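Side-chain contacts in VC0179-like protein (Escherichia coli, PDB 4XJ6), which probably joins GTP and ATP into cyclic GMP-AMP, as a magnesium-dependent bacterial homolog of cyclic GMP-AMP synthase: residues Asn7-Asn12 with Glu391-Arg396; Pro347-Glu352 with Val357-Ile362. One frame throughout, in Å; residues are numbered along the deposited sequence.

Interaction 1 (Asn7-Asn12 with Glu391-Arg396); sequences NYYSHN and EAFGKR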
# COMPACT_ATOMS: atom_id res chain seq x y z
N ASN A 7 15.56 12.00 21.67
CA ASN A 7 15.41 10.70 22.31
C ASN A 7 13.95 10.24 22.33
O ASN A 7 13.68 9.04 22.29
CB ASN A 7 15.98 10.72 23.73
CG ASN A 7 17.45 10.37 23.77
OD1 ASN A 7 17.82 9.20 23.82
ND2 ASN A 7 18.30 11.39 23.74
N TYR A 8 13.03 11.19 22.40
CA TYR A 8 11.61 10.89 22.26
C TYR A 8 11.38 10.18 20.94
O TYR A 8 10.64 9.20 20.85
CB TYR A 8 10.77 12.17 22.35
CG TYR A 8 9.33 12.02 21.89
CD1 TYR A 8 8.32 11.71 22.80
CD2 TYR A 8 8.98 12.20 20.56
CE1 TYR A 8 7.01 11.58 22.39
CE2 TYR A 8 7.66 12.07 20.14
CZ TYR A 8 6.68 11.76 21.06
OH TYR A 8 5.37 11.63 20.65
N TYR A 9 12.05 10.68 19.90
CA TYR A 9 11.88 10.16 18.55
C TYR A 9 12.60 8.84 18.30
O TYR A 9 12.03 7.91 17.72
CB TYR A 9 12.38 11.20 17.53
CG TYR A 9 11.44 12.37 17.30
CD1 TYR A 9 10.15 12.16 16.83
CD2 TYR A 9 11.86 13.67 17.52
CE1 TYR A 9 9.30 13.23 16.61
CE2 TYR A 9 11.01 14.74 17.30
CZ TYR A 9 9.73 14.51 16.85
OH TYR A 9 8.88 15.57 16.62
N SER A 10 13.85 8.74 18.74
CA SER A 10 14.75 7.70 18.24
C SER A 10 15.33 6.73 19.28
O SER A 10 16.11 5.86 18.91
CB SER A 10 15.91 8.35 17.50
OG SER A 10 16.68 9.14 18.38
N HIS A 11 14.97 6.88 20.55
CA HIS A 11 15.54 6.00 21.57
C HIS A 11 15.08 4.56 21.37
O HIS A 11 13.92 4.32 21.03
CB HIS A 11 15.16 6.48 22.97
CG HIS A 11 16.01 5.90 24.06
ND1 HIS A 11 15.54 4.97 24.96
CD2 HIS A 11 17.31 6.11 24.38
CE1 HIS A 11 16.51 4.64 25.80
NE2 HIS A 11 17.60 5.32 25.47
N ASN A 12 15.99 3.61 21.55
CA ASN A 12 15.65 2.21 21.36
C ASN A 12 14.61 1.72 22.35
O ASN A 12 14.54 2.19 23.49
CB ASN A 12 16.92 1.34 21.45
CG ASN A 12 17.77 1.68 22.65
OD1 ASN A 12 17.34 2.37 23.57
ND2 ASN A 12 19.00 1.17 22.66
N GLU A 391 -0.08 14.68 21.22
CA GLU A 391 -1.32 15.09 20.57
C GLU A 391 -1.12 15.00 19.06
O GLU A 391 -2.08 14.92 18.30
CB GLU A 391 -1.73 16.50 20.98
CG GLU A 391 -2.13 16.62 22.44
CD GLU A 391 -2.47 18.05 22.82
OE1 GLU A 391 -2.87 18.82 21.93
OE2 GLU A 391 -2.33 18.39 24.02
N ALA A 392 0.14 15.02 18.65
CA ALA A 392 0.49 14.96 17.24
C ALA A 392 0.68 13.51 16.77
O ALA A 392 0.15 13.12 15.73
CB ALA A 392 1.76 15.76 16.98
N PHE A 393 1.42 12.73 17.55
CA PHE A 393 1.77 11.37 17.14
C PHE A 393 0.98 10.30 17.89
O PHE A 393 1.19 9.11 17.67
CB PHE A 393 3.27 11.14 17.35
CG PHE A 393 4.14 12.16 16.68
CD1 PHE A 393 4.34 12.13 15.30
CD2 PHE A 393 4.77 13.15 17.41
CE1 PHE A 393 5.14 13.06 14.68
CE2 PHE A 393 5.58 14.09 16.79
CZ PHE A 393 5.76 14.04 15.43
N GLY A 394 0.08 10.73 18.77
CA GLY A 394 -0.69 9.80 19.57
C GLY A 394 0.09 9.34 20.78
O GLY A 394 1.31 9.47 20.83
N LYS A 395 -0.61 8.80 21.77
CA LYS A 395 0.03 8.28 22.97
C LYS A 395 0.69 6.93 22.66
O LYS A 395 0.05 5.88 22.76
CB LYS A 395 -0.98 8.13 24.11
CG LYS A 395 -0.38 7.58 25.40
CD LYS A 395 -1.46 7.29 26.43
CE LYS A 395 -0.92 6.47 27.58
NZ LYS A 395 -1.99 6.07 28.54
N ARG A 396 1.96 6.98 22.28
CA ARG A 396 2.72 5.78 21.99
C ARG A 396 3.95 5.74 22.87
O ARG A 396 4.20 4.77 23.59
CB ARG A 396 3.12 5.73 20.51
CG ARG A 396 1.98 5.91 19.53
CD ARG A 396 2.11 4.94 18.37
NE ARG A 396 1.53 5.47 17.15
CZ ARG A 396 1.37 4.77 16.03
NH1 ARG A 396 1.74 3.50 15.99
NH2 ARG A 396 0.84 5.34 14.96
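The hydroxyl of Tyr8 comes up to the CB and CD2 side of Phe393, with Tyr8 OH 3.6 Å from Phe393 CD2, and the same oxygen is hydrogen-bonded to Asn390 OD1, one turn back from Phe393 on helix 382-393. One oxygen therefore serves both as a polar anchor and as a packing surface. Tyr8 has CG anti to its backbone nitrogen (chi1 166°), which sends the ring across the gap. Phe393 CD2 sits near the plane of that ring, at its edge.

Tyr9 takes the outer end of the phenylalanine. The two rings form an offset edge-to-face pair, with centroids 5.7 Å apart and planes at 84°, the edge of Tyr9 turned toward the face of Phe393. Tyr9 CE1 is 3.8 Å from Phe393 CZ, and Tyr9 OH is 3.6 Å from Phe393 CE2. No hydrogen bond joins the two segments directly, and only 140 Å² is buried between them; side-chain ends do the touching, since the CA atoms of Tyr9 and Phe393 are 10.3 Å apart.

All three aromatic residues are buried, which marks this as core packing where the N-terminal helix 6-10 meets the end of helix 382-393. Phe281, which also stacks on Tyr9, and Trp285 of helix 274-289, Leu16 of helix 16-20, Met322 of helix 318-335 and Leu373 of helix 357-377 also touch Phe393.

Interaction 2 (Pro347-Glu352 with Val357-Ile362); sequences PLFPAE and VHHRAI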
# COMPACT_ATOMS: atom_id res chain seq x y z
N PRO A 347 -1.82 14.63 -10.42
CA PRO A 347 -0.90 14.76 -9.30
C PRO A 347 -1.41 14.00 -8.07
O PRO A 347 -2.58 13.63 -8.03
CB PRO A 347 -0.88 16.27 -9.04
CG PRO A 347 -2.23 16.73 -9.48
CD PRO A 347 -2.58 15.87 -10.66
N LEU A 348 -0.53 13.75 -7.10
CA LEU A 348 -0.93 13.09 -5.87
C LEU A 348 -1.87 13.98 -5.08
O LEU A 348 -2.76 13.51 -4.36
CB LEU A 348 0.29 12.73 -5.02
CG LEU A 348 1.33 11.80 -5.66
CD1 LEU A 348 2.52 11.64 -4.74
CD2 LEU A 348 0.71 10.46 -5.98
N PHE A 349 -1.67 15.29 -5.22
CA PHE A 349 -2.45 16.28 -4.50
C PHE A 349 -2.48 17.57 -5.33
O PHE A 349 -1.43 18.09 -5.70
CB PHE A 349 -1.84 16.54 -3.13
CG PHE A 349 -2.83 16.98 -2.09
CD1 PHE A 349 -3.49 16.05 -1.31
CD2 PHE A 349 -3.09 18.33 -1.89
CE1 PHE A 349 -4.39 16.45 -0.35
CE2 PHE A 349 -3.99 18.73 -0.93
CZ PHE A 349 -4.64 17.79 -0.16
N PRO A 350 -3.69 18.08 -5.62
CA PRO A 350 -3.83 19.24 -6.50
C PRO A 350 -3.26 20.52 -5.91
O PRO A 350 -3.06 20.61 -4.70
CB PRO A 350 -5.35 19.37 -6.67
CG PRO A 350 -5.91 18.76 -5.43
CD PRO A 350 -4.99 17.62 -5.10
N ALA A 351 -2.98 21.50 -6.77
CA ALA A 351 -2.59 22.83 -6.32
C ALA A 351 -3.77 23.47 -5.60
O ALA A 351 -4.91 23.06 -5.79
CB ALA A 351 -2.13 23.70 -7.49
N GLU A 352 -3.48 24.48 -4.77
CA GLU A 352 -4.49 25.09 -3.90
C GLU A 352 -5.74 25.56 -4.64
O GLU A 352 -6.85 25.41 -4.15
CB GLU A 352 -3.87 26.26 -3.13
CG GLU A 352 -4.77 26.84 -2.05
CD GLU A 352 -4.05 27.84 -1.17
OE1 GLU A 352 -2.83 28.04 -1.37
OE2 GLU A 352 -4.70 28.42 -0.28
N VAL A 357 -13.09 20.90 -0.73
CA VAL A 357 -13.20 21.07 0.71
C VAL A 357 -12.49 19.94 1.48
O VAL A 357 -12.02 20.15 2.60
CB VAL A 357 -14.68 21.16 1.15
CG1 VAL A 357 -15.40 19.84 0.93
CG2 VAL A 357 -14.79 21.61 2.60
N HIS A 358 -12.41 18.77 0.87
CA HIS A 358 -11.75 17.62 1.49
C HIS A 358 -10.24 17.83 1.53
O HIS A 358 -9.57 17.43 2.48
CB HIS A 358 -12.09 16.33 0.75
CG HIS A 358 -13.56 16.16 0.48
ND1 HIS A 358 -14.12 16.40 -0.76
CD2 HIS A 358 -14.57 15.77 1.28
CE1 HIS A 358 -15.42 16.17 -0.70
NE2 HIS A 358 -15.72 15.78 0.52
N HIS A 359 -9.72 18.47 0.49
CA HIS A 359 -8.30 18.81 0.45
C HIS A 359 -7.96 19.84 1.52
O HIS A 359 -6.92 19.74 2.18
CB HIS A 359 -7.92 19.35 -0.94
CG HIS A 359 -7.98 18.33 -2.03
ND1 HIS A 359 -8.87 18.41 -3.08
CD2 HIS A 359 -7.26 17.20 -2.24
CE1 HIS A 359 -8.69 17.39 -3.89
NE2 HIS A 359 -7.72 16.63 -3.40
N ARG A 360 -8.82 20.83 1.68
CA ARG A 360 -8.61 21.90 2.66
C ARG A 360 -8.59 21.36 4.08
O ARG A 360 -7.81 21.81 4.91
CB ARG A 360 -9.67 22.99 2.52
CG ARG A 360 -9.62 23.75 1.20
CD ARG A 360 -8.19 24.14 0.86
NE ARG A 360 -7.55 24.92 1.91
CZ ARG A 360 -6.26 25.25 1.92
NH1 ARG A 360 -5.47 24.87 0.92
NH2 ARG A 360 -5.77 25.96 2.92
N ALA A 361 -9.47 20.39 4.35
CA ALA A 361 -9.53 19.76 5.67
C ALA A 361 -8.19 19.13 6.02
O ALA A 361 -7.74 19.19 7.17
CB ALA A 361 -10.64 18.73 5.72
N ILE A 362 -7.56 18.53 5.02
CA ILE A 362 -6.24 17.92 5.19
C ILE A 362 -5.17 18.97 5.48
O ILE A 362 -4.38 18.82 6.41
CB ILE A 362 -5.84 17.11 3.94
CG1 ILE A 362 -6.77 15.90 3.76
CG2 ILE A 362 -4.40 16.66 4.04
CD1 ILE A 362 -6.47 15.08 2.53
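Phe349 and His359 meet as an edge-to-face aromatic pair, fastening a loop to the first turns of helix 357-377; the loop has the geometry of a classic beta bulge, in which Leu348 and Phe349 both face Val337. The imidazole presents its edge to the phenyl face. The evidence is a centroid separation of 4.7 Å, planes at 80°, and His359 CD2 lying 3.4 Å from Phe349 CZ, over the rim of the phenyl ring. His359 has CG anti to its carbonyl carbon (chi1 -68°), an orientation that brings the imidazole across to the loop. Phe333 adds a further edge-to-face partner to Phe349.

A CH-pi contact uses a face of the imidazole. Pro350 CG stands 3.5 Å from the centroid of the His359 ring, only 16° off the normal, and Pro350 CD is 3.4 Å from His359 NE2. The histidine is thus engaged at its edge by one loop residue and on a face by the next.

Apolar packing is lighter: Ile362 CD1 touches Phe349 CE1 at 3.8 Å, near the phenyl plane. Leu348, the neighbouring bulge residue, touches a bound 3'-deoxy-GTP, while the side chain of Phe349 stays about 10 Å from a nucleotide.

The charged pair is weak. Arg360 NH1 has its hydrogen bonds elsewhere, to Asn334 OD1 and His355 ND1, and Glu352 OE2 lies 3.8 Å from that NH1, well out of the guanidinium plane, so that no N-H points at the oxygen.

How the interactions relate
Interaction 1 is a buried contact, and interaction 2 lies at the surface; their centres are 27 Å apart and their nearest atoms about 12 Å, so they do not touch. Helix 357-377 links them: its first turns form one side of interaction 2, its Leu373 packs on Tyr9 and Phe393 of interaction 1, and helix 382-393 follows it in the chain. In sequence, 378 residues lie between the segments of interaction 1 and four between those of interaction 2. Both rely on edge-to-face rings without a hydrogen bond across, but the surface contact adds proline CH-pi packing and a long ion pair, and it alone holds a residue of the nucleotide pocket.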